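PDB 4D5T: protein A49R from Vaccinia virus, which inhibits host NF-kappa-B activation by binding BTRC and so diminishing ubiquitination of the inhibitor NFKBIA, which keeps p65/RELA in the cytoplasm. Local coordinates for residues 49-52 and 53-56; 93-96 and 97-100; 133-136 and 137-141. One frame throughout, in Å; residues are numbered along the deposited sequence. Where two conformers were deposited one is given.

Interaction 1. Residues 49-52 and 53-56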
loop_
_atom_site.group_PDB
_atom_site.type_symbol
_atom_site.label_atom_id
_atom_site.label_comp_id
_atom_site.label_asym_id
_atom_site.label_seq_id
_atom_site.Cartn_x
_atom_site.Cartn_y
_atom_site.Cartn_z
ATOM N N PRO A 49 2.494 -11.870 2.106
ATOM C CA PRO A 49 2.743 -11.151 3.318
ATOM C C PRO A 49 2.917 -9.649 3.165
ATOM O O PRO A 49 2.566 -8.908 4.089
ATOM C CB PRO A 49 4.051 -11.764 3.862
ATOM C CG PRO A 49 4.314 -12.932 3.056
ATOM C CD PRO A 49 3.475 -12.921 1.807
ATOM N N PHE A 50 3.443 -9.188 2.021
ATOM C CA PHE A 50 3.499 -7.788 1.808
ATOM C C PHE A 50 2.102 -7.139 1.720
ATOM O O PHE A 50 1.902 -5.996 2.198
ATOM C CB PHE A 50 4.352 -7.411 0.565
ATOM C CG PHE A 50 4.550 -5.920 0.417
ATOM C CD1 PHE A 50 5.266 -5.214 1.336
ATOM C CD2 PHE A 50 4.103 -5.245 -0.693
ATOM C CE1 PHE A 50 5.509 -3.816 1.191
ATOM C CE2 PHE A 50 4.280 -3.894 -0.835
ATOM C CZ PHE A 50 5.030 -3.170 0.068
ATOM N N ILE A 51 1.167 -7.829 1.099
ATOM C CA ILE A 51 -0.241 -7.338 1.028
ATOM C C ILE A 51 -0.915 -7.399 2.430
ATOM O O ILE A 51 -1.561 -6.448 2.842
ATOM C CB ILE A 51 -1.035 -8.134 -0.017
ATOM C CG1 ILE A 51 -0.419 -8.055 -1.414
ATOM C CG2 ILE A 51 -2.476 -7.680 -0.083
ATOM C CD1 ILE A 51 0.001 -6.708 -1.926
ATOM N N SER A 52 -0.656 -8.454 3.213
ATOM C CA SER A 52 -1.063 -8.423 4.622
ATOM C C SER A 52 -0.485 -7.250 5.424
ATOM O O SER A 52 -1.224 -6.578 6.181
ATOM C CB SER A 52 -0.777 -9.785 5.284
ATOM O OG SER A 52 -1.282 -9.717 6.605
ATOM N N PHE A 53 0.785 -6.944 5.210
ATOM C CA PHE A 53 1.435 -5.730 5.786
ATOM C C PHE A 53 0.675 -4.490 5.379
ATOM O O PHE A 53 0.278 -3.675 6.245
ATOM C CB PHE A 53 2.919 -5.665 5.412
ATOM C CG PHE A 53 3.608 -4.375 5.804
ATOM C CD1 PHE A 53 4.119 -4.220 7.080
ATOM C CD2 PHE A 53 3.791 -3.394 4.884
ATOM C CE1 PHE A 53 4.716 -3.040 7.462
ATOM C CE2 PHE A 53 4.518 -2.220 5.244
ATOM C CZ PHE A 53 4.933 -2.062 6.537
ATOM N N LEU A 54 0.441 -4.332 4.077
ATOM C CA LEU A 54 -0.270 -3.126 3.611
ATOM C C LEU A 54 -1.651 -3.017 4.247
ATOM O O LEU A 54 -2.119 -1.912 4.611
ATOM C CB LEU A 54 -0.385 -3.161 2.088
ATOM C CG LEU A 54 0.912 -2.986 1.321
ATOM C CD1 LEU A 54 0.716 -3.221 -0.161
ATOM C CD2 LEU A 54 1.448 -1.561 1.499
ATOM N N ASP A 55 -2.372 -4.138 4.321
ATOM C CA ASP A 55 -3.721 -4.160 4.867
ATOM C C ASP A 55 -3.716 -3.806 6.344
ATOM O O ASP A 55 -4.528 -3.022 6.794
ATOM C CB ASP A 55 -4.333 -5.563 4.640
ATOM C CG ASP A 55 -5.750 -5.679 5.144
ATOM O OD1 ASP A 55 -6.629 -5.144 4.492
ATOM O OD2 ASP A 55 -5.966 -6.281 6.193
ATOM N N THR A 56 -2.758 -4.359 7.079
ATOM C CA THR A 56 -2.537 -3.980 8.490
ATOM C C THR A 56 -2.250 -2.494 8.648
ATOM O O THR A 56 -2.870 -1.828 9.470
ATOM C CB THR A 56 -1.495 -4.871 9.123
ATOM O OG1 THR A 56 -2.001 -6.198 9.120
ATOM C CG2 THR A 56 -1.219 -4.459 10.564
HETATM O O HOH W 1 -0.775 -8.344 9.198
#

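Interaction 2. Residues 93-96 and 97-100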
loop_
_atom_site.group_PDB
_atom_site.type_symbol
_atom_site.label_atom_id
_atom_site.label_comp_id
_atom_site.label_asym_id
_atom_site.label_seq_id
_atom_site.Cartn_x
_atom_site.Cartn_y
_atom_site.Cartn_z
ATOM N N ASP A 93 13.947 5.129 -3.620
ATOM C CA ASP A 93 14.426 4.179 -2.624
ATOM C C ASP A 93 13.856 4.354 -1.226
ATOM O O ASP A 93 14.469 3.881 -0.231
ATOM C CB ASP A 93 15.962 4.248 -2.519
ATOM C CG ASP A 93 16.652 3.829 -3.814
ATOM O OD1 ASP A 93 16.072 3.055 -4.617
ATOM O OD2 ASP A 93 17.784 4.287 -4.038
ATOM N N ASN A 94 12.719 5.009 -1.120
ATOM C CA ASN A 94 12.100 5.252 0.184
ATOM C C ASN A 94 10.837 4.409 0.324
ATOM O O ASN A 94 9.846 4.660 -0.356
ATOM C CB ASN A 94 11.793 6.765 0.345
ATOM C CG ASN A 94 11.194 7.126 1.709
ATOM O OD1 ASN A 94 10.211 6.562 2.162
ATOM N ND2 ASN A 94 11.821 8.105 2.367
ATOM N N LEU A 95 10.857 3.436 1.206
ATOM C CA LEU A 95 9.719 2.519 1.339
ATOM C C LEU A 95 8.515 3.175 1.969
ATOM O O LEU A 95 7.406 2.872 1.585
ATOM C CB LEU A 95 10.102 1.270 2.159
ATOM C CG LEU A 95 9.006 0.199 2.267
ATOM C CD1 LEU A 95 8.647 -0.381 0.899
ATOM C CD2 LEU A 95 9.500 -0.909 3.244
ATOM N N GLU A 96 8.722 4.034 2.957
ATOM C CA GLU A 96 7.594 4.751 3.553
ATOM C C GLU A 96 6.788 5.466 2.485
ATOM O O GLU A 96 5.561 5.410 2.452
ATOM C CB GLU A 96 8.046 5.736 4.617
ATOM C CG GLU A 96 6.911 6.413 5.354
ATOM C CD GLU A 96 7.458 7.133 6.625
ATOM O OE1 GLU A 96 8.621 7.541 6.648
ATOM O OE2 GLU A 96 6.777 7.204 7.624
ATOM N N ASN A 97 7.481 6.060 1.545
ATOM C CA ASN A 97 6.783 6.781 0.428
ATOM C C ASN A 97 6.074 5.883 -0.510
ATOM O O ASN A 97 5.005 6.246 -1.059
ATOM C CB ASN A 97 7.748 7.748 -0.307
ATOM C CG ASN A 97 8.175 8.914 0.574
ATOM O OD1 ASN A 97 7.550 9.193 1.562
ATOM N ND2 ASN A 97 9.199 9.610 0.182
ATOM N N ILE A 98 6.662 4.713 -0.755
ATOM C CA ILE A 98 6.016 3.690 -1.547
ATOM C C ILE A 98 4.723 3.157 -0.911
ATOM O O ILE A 98 3.683 3.041 -1.592
ATOM C CB ILE A 98 7.011 2.535 -1.841
ATOM C CG1 ILE A 98 8.012 3.015 -2.894
ATOM C CG2 ILE A 98 6.268 1.274 -2.331
ATOM C CD1 ILE A 98 9.216 2.145 -3.021
ATOM N N VAL A 99 4.768 2.918 0.390
ATOM C CA VAL A 99 3.618 2.450 1.119
ATOM C C VAL A 99 2.528 3.533 1.132
ATOM O O VAL A 99 1.331 3.279 0.843
ATOM C CB VAL A 99 3.996 1.975 2.525
ATOM C CG1 VAL A 99 2.736 1.727 3.381
ATOM C CG2 VAL A 99 4.772 0.719 2.418
ATOM N N ASP A 100 2.945 4.767 1.353
ATOM C CA ASP A 100 2.007 5.915 1.244
ATOM C C ASP A 100 1.379 6.014 -0.146
ATOM O O ASP A 100 0.158 6.266 -0.268
ATOM C CB ASP A 100 2.789 7.217 1.597
ATOM C CG ASP A 100 1.932 8.488 1.472
ATOM O OD1 ASP A 100 0.979 8.645 2.225
ATOM O OD2 ASP A 100 2.191 9.287 0.585
#

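Interaction 3. Residues 133-136 and 137-141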
loop_
_atom_site.group_PDB
_atom_site.type_symbol
_atom_site.label_atom_id
_atom_site.label_comp_id
_atom_site.label_asym_id
_atom_site.label_seq_id
_atom_site.Cartn_x
_atom_site.Cartn_y
_atom_site.Cartn_z
ATOM N N GLN A 133 13.922 -4.808 -3.653
ATOM C CA GLN A 133 15.080 -4.394 -2.856
ATOM C C GLN A 133 14.756 -3.309 -1.860
ATOM O O GLN A 133 15.225 -3.338 -0.733
ATOM C CB GLN A 133 16.215 -3.942 -3.742
ATOM C CG GLN A 133 17.360 -3.318 -2.962
ATOM C CD GLN A 133 18.083 -4.281 -2.037
ATOM O OE1 GLN A 133 17.967 -5.504 -2.148
ATOM N NE2 GLN A 133 18.834 -3.707 -1.088
ATOM N N VAL A 134 13.882 -2.391 -2.263
ATOM C CA VAL A 134 13.479 -1.366 -1.338
ATOM C C VAL A 134 12.643 -1.996 -0.196
ATOM O O VAL A 134 12.742 -1.542 0.932
ATOM C CB VAL A 134 12.669 -0.282 -2.066
ATOM C CG1 VAL A 134 12.439 0.852 -1.136
ATOM C CG2 VAL A 134 13.492 0.233 -3.208
ATOM N N ILE A 135 11.832 -3.006 -0.466
ATOM C CA ILE A 135 11.090 -3.681 0.633
ATOM C C ILE A 135 12.142 -4.364 1.599
ATOM O O ILE A 135 12.077 -4.162 2.789
ATOM C CB ILE A 135 10.076 -4.694 0.085
ATOM C CG1 ILE A 135 8.927 -3.941 -0.694
ATOM C CG2 ILE A 135 9.382 -5.553 1.150
ATOM C CD1 ILE A 135 8.026 -4.773 -1.568
ATOM N N ARG A 136 13.066 -5.132 1.029
ATOM C CA ARG A 136 14.044 -5.905 1.803
ATOM C C ARG A 136 14.822 -5.005 2.731
ATOM O O ARG A 136 15.068 -5.339 3.878
ATOM C CB ARG A 136 15.229 -6.369 0.901
ATOM C CG ARG A 136 15.108 -7.676 0.244
ATOM C CD ARG A 136 16.328 -8.129 -0.574
ATOM N NE ARG A 136 15.743 -8.886 -1.656
ATOM C CZ ARG A 136 15.653 -8.556 -2.938
ATOM N NH1 ARG A 136 16.228 -7.471 -3.454
ATOM N NH2 ARG A 136 15.043 -9.415 -3.778
ATOM N N GLU A 137 15.312 -3.923 2.166
ATOM C CA GLU A 137 16.204 -3.064 2.867
ATOM C C GLU A 137 15.528 -2.282 4.008
ATOM O O GLU A 137 16.209 -1.850 4.935
ATOM C CB GLU A 137 16.878 -2.173 1.824
ATOM C CG GLU A 137 18.101 -1.404 2.269
ATOM C CD GLU A 137 18.981 -0.839 1.162
ATOM O OE1 GLU A 137 18.831 -1.016 -0.089
ATOM O OE2 GLU A 137 19.954 -0.235 1.622
ATOM N N ASN A 138 14.229 -2.021 3.884
ATOM C CA ASN A 138 13.579 -1.064 4.739
ATOM C C ASN A 138 12.344 -1.538 5.536
ATOM O O ASN A 138 11.886 -0.807 6.410
ATOM C CB ASN A 138 13.147 0.147 3.884
ATOM C CG ASN A 138 14.296 0.871 3.266
ATOM O OD1 ASN A 138 15.102 1.492 3.976
ATOM N ND2 ASN A 138 14.482 0.676 1.941
ATOM N N ILE A 139 11.792 -2.741 5.299
ATOM C CA ILE A 139 10.525 -3.065 5.962
ATOM C C ILE A 139 10.546 -3.149 7.494
ATOM O O ILE A 139 9.605 -2.713 8.184
ATOM C CB ILE A 139 9.817 -4.337 5.384
ATOM C CG1 ILE A 139 8.337 -4.361 5.874
ATOM C CG2 ILE A 139 10.573 -5.608 5.660
ATOM C CD1 ILE A 139 7.357 -4.808 4.899
ATOM N N LEU A 140 11.626 -3.706 8.041
ATOM C CA LEU A 140 11.687 -3.815 9.516
ATOM C C LEU A 140 11.667 -2.410 10.137
ATOM O O LEU A 140 10.940 -2.145 11.104
ATOM C CB LEU A 140 12.878 -4.639 9.920
ATOM C CG LEU A 140 12.852 -6.106 9.446
ATOM C CD1 LEU A 140 14.097 -6.801 9.940
ATOM C CD2 LEU A 140 11.629 -6.969 9.830
ATOM N N GLN A 141 12.493 -1.518 9.601
ATOM C CA GLN A 141 12.522 -0.156 10.131
ATOM C C GLN A 141 11.185 0.544 9.972
ATOM O O GLN A 141 10.792 1.301 10.867
ATOM C CB GLN A 141 13.593 0.684 9.459
ATOM C CG GLN A 141 13.761 2.078 10.023
ATOM C CD GLN A 141 14.180 2.077 11.482
ATOM O OE1 GLN A 141 15.259 1.628 11.802
ATOM N NE2 GLN A 141 13.320 2.583 12.370
HETATM O O HOH W 2 14.350 -4.637 6.484
#

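Interaction 1. Residues 49-52 and 53-56
The opening turns of helix 49-61 bring Phe50 against Leu54 and Phe53 on their buried side. Leu54 reaches back one turn and sets its CG over one face of the Phe50 ring, displaced toward the rim, while its CD1 lies 3.7 Å from Phe50 CE2. The phenyl group comes to this place because CG of Phe50 stands anti to the backbone N (chi1 -173°), which swings the ring alongside the following turn. CD1 of Leu54 also meets CD1 of Ile51 at 4.0 Å, so one branched side chain fills the angle between an aromatic and an aliphatic neighbour. Phe53 touches the same ring more loosely, its CD2 lying 4.1 Å from Phe50 CE1. Bulky apolar residues suit this side: Phe50 and Leu54 face helix 29-40 through Leu32 and Phe39, and Phe50 and Phe53 face helix 132-150.

Small hydroxyl residues occupy a different side. A water bridges Ser52 OG, at 3.0 Å, and Thr56 OG1, at a distance that is doubtfully short, linking two side chains one turn apart; Tyr5 adds a weak hydrogen bond to Thr56. The backbone beneath is regular, with Phe53 N bonded to Pro49 O at 2.9 Å and Thr56 N to Ser52 O at 2.8 Å. Proline fits the first turn, where its nitrogen needs no hydrogen to give to a preceding carbonyl. Packed about by helices 9-23, 29-40 and 132-150, this is a mostly buried helix of the all-helical Bcl-2-like fold.

Interaction 2. Residues 93-96 and 97-100
With chi1 of -178°, Asn94 holds CG anti to its own nitrogen and turns its amide toward Asn97, whose chi1 of -68° places CG beside its backbone N. The two side-chain amides are thereby stacked, their planes only 7° apart, with Asn97 ND2 lying 3.5 Å from Asn94 CG.

Asn94 is the N-cap of helix 95-109. Its OD1 accepts from Asn97 N at 2.8 Å, the donor standing off the plane of the amide carbonyl. Asparagine suits the position because a short side chain ending in an acceptor can reach an N-H of the first turn, for which no preceding helical turn supplies a carbonyl. The main-chain carbonyl of the same residue begins the helical pattern, as Ile98 N bonds to Asn94 O at 3.2 Å.

On the apolar side, Leu95 meets the next turn through two carbons: CD1 lies 4.3 Å from Ile98 CB, and CG is equally far from Val99 CG2. Branching at CB puts carbon close to the backbone, so Ile98 and Val99 meet Leu95 without long side chains. Asp100 bonds through its backbone N to Glu96 O, whereas its carboxylate forms a salt bridge with Lys86.

Leu95, Glu96 and Val99 rest on Leu142 of helix 132-150, Val99 also packs on Phe53 and Leu54 of helix 49-61, and Ile98 touches Ser89 and Phe90 in the loop before the helix.

Interaction 3. Residues 133-136 and 137-141
Helix 132-150 is regular up to Glu137, whose N bonds to Gln133 O at 3.0 Å, and then kinks: the bond from Asn138 N to Val134 O is weak, Asn138 has phi -125°, and the N atoms of Leu140 and Gln141 have no bond to the turn before. The side chain of Asn138 compensates, its ND2 giving a hydrogen to Val134 O at 3.0 Å. That donor lies in the carbonyl plane on a lone pair, and the bond stays close to the asparagine's own amide plane. Asparagine suits the kink because its short side chain, with CG anti to the carbonyl carbon and beside the backbone N (chi1 -63°), folds back along the backbone to the preceding turn. Its main-chain N also donates to Ile135 O, coming from above that carbonyl's plane, while Ile139 N meets the same oxygen nearly end-on at 2.9 Å.

This is the last helix of the Bcl-2-like fold, and at the break a water takes the place of a direct backbone bond, donating to Arg136 O at 2.8 Å and accepting from Leu140 N at 3.3 Å.

Along the outer side, Gln133 uses both ends of its amide. NE2 donates to Glu137 OE1 at 2.9 Å, meeting the oxygen from above the carboxylate plane, with the two flat groups 65° apart. OE1 accepts from Arg136 NH1 at 2.9 Å, on a lone pair and at the edge of the guanidinium. Held by these two partners, the amide has its rotation fixed, which a residue with both a donor and an acceptor allows. Arg136 has its stronger partner in Glu25, through a salt bridge from NE. Turned inward instead, Ile135 CG2 lies near Ile139 CD1; both residues touch Val20 of helix 9-23, and on helix 49-61 Ile135 meets Phe50 and Ile139 meets Phe53.

The three interactions follow one another along the chain, yet their apolar sides meet. Interactions 1 and 3 have centres about 14 Å apart and join through aromatic and branched side chains: Phe50 CZ lies 3.8 Å from Ile135 CD1, and Phe53 CD2 the same distance from Ile139 CD1. Interaction 2 touches both. Its Val99 CG1 comes within 4.0 Å of Leu54 CD2, and its Leu95 CD2 approaches Ile139 N to 3.6 Å, close to the kink of interaction 3; the centres of interactions 2 and 3 are about 10 Å apart. On the outer side, a sulfate ion, probably from the crystallisation liquor, lies about 6 Å from the Arg136 side chain.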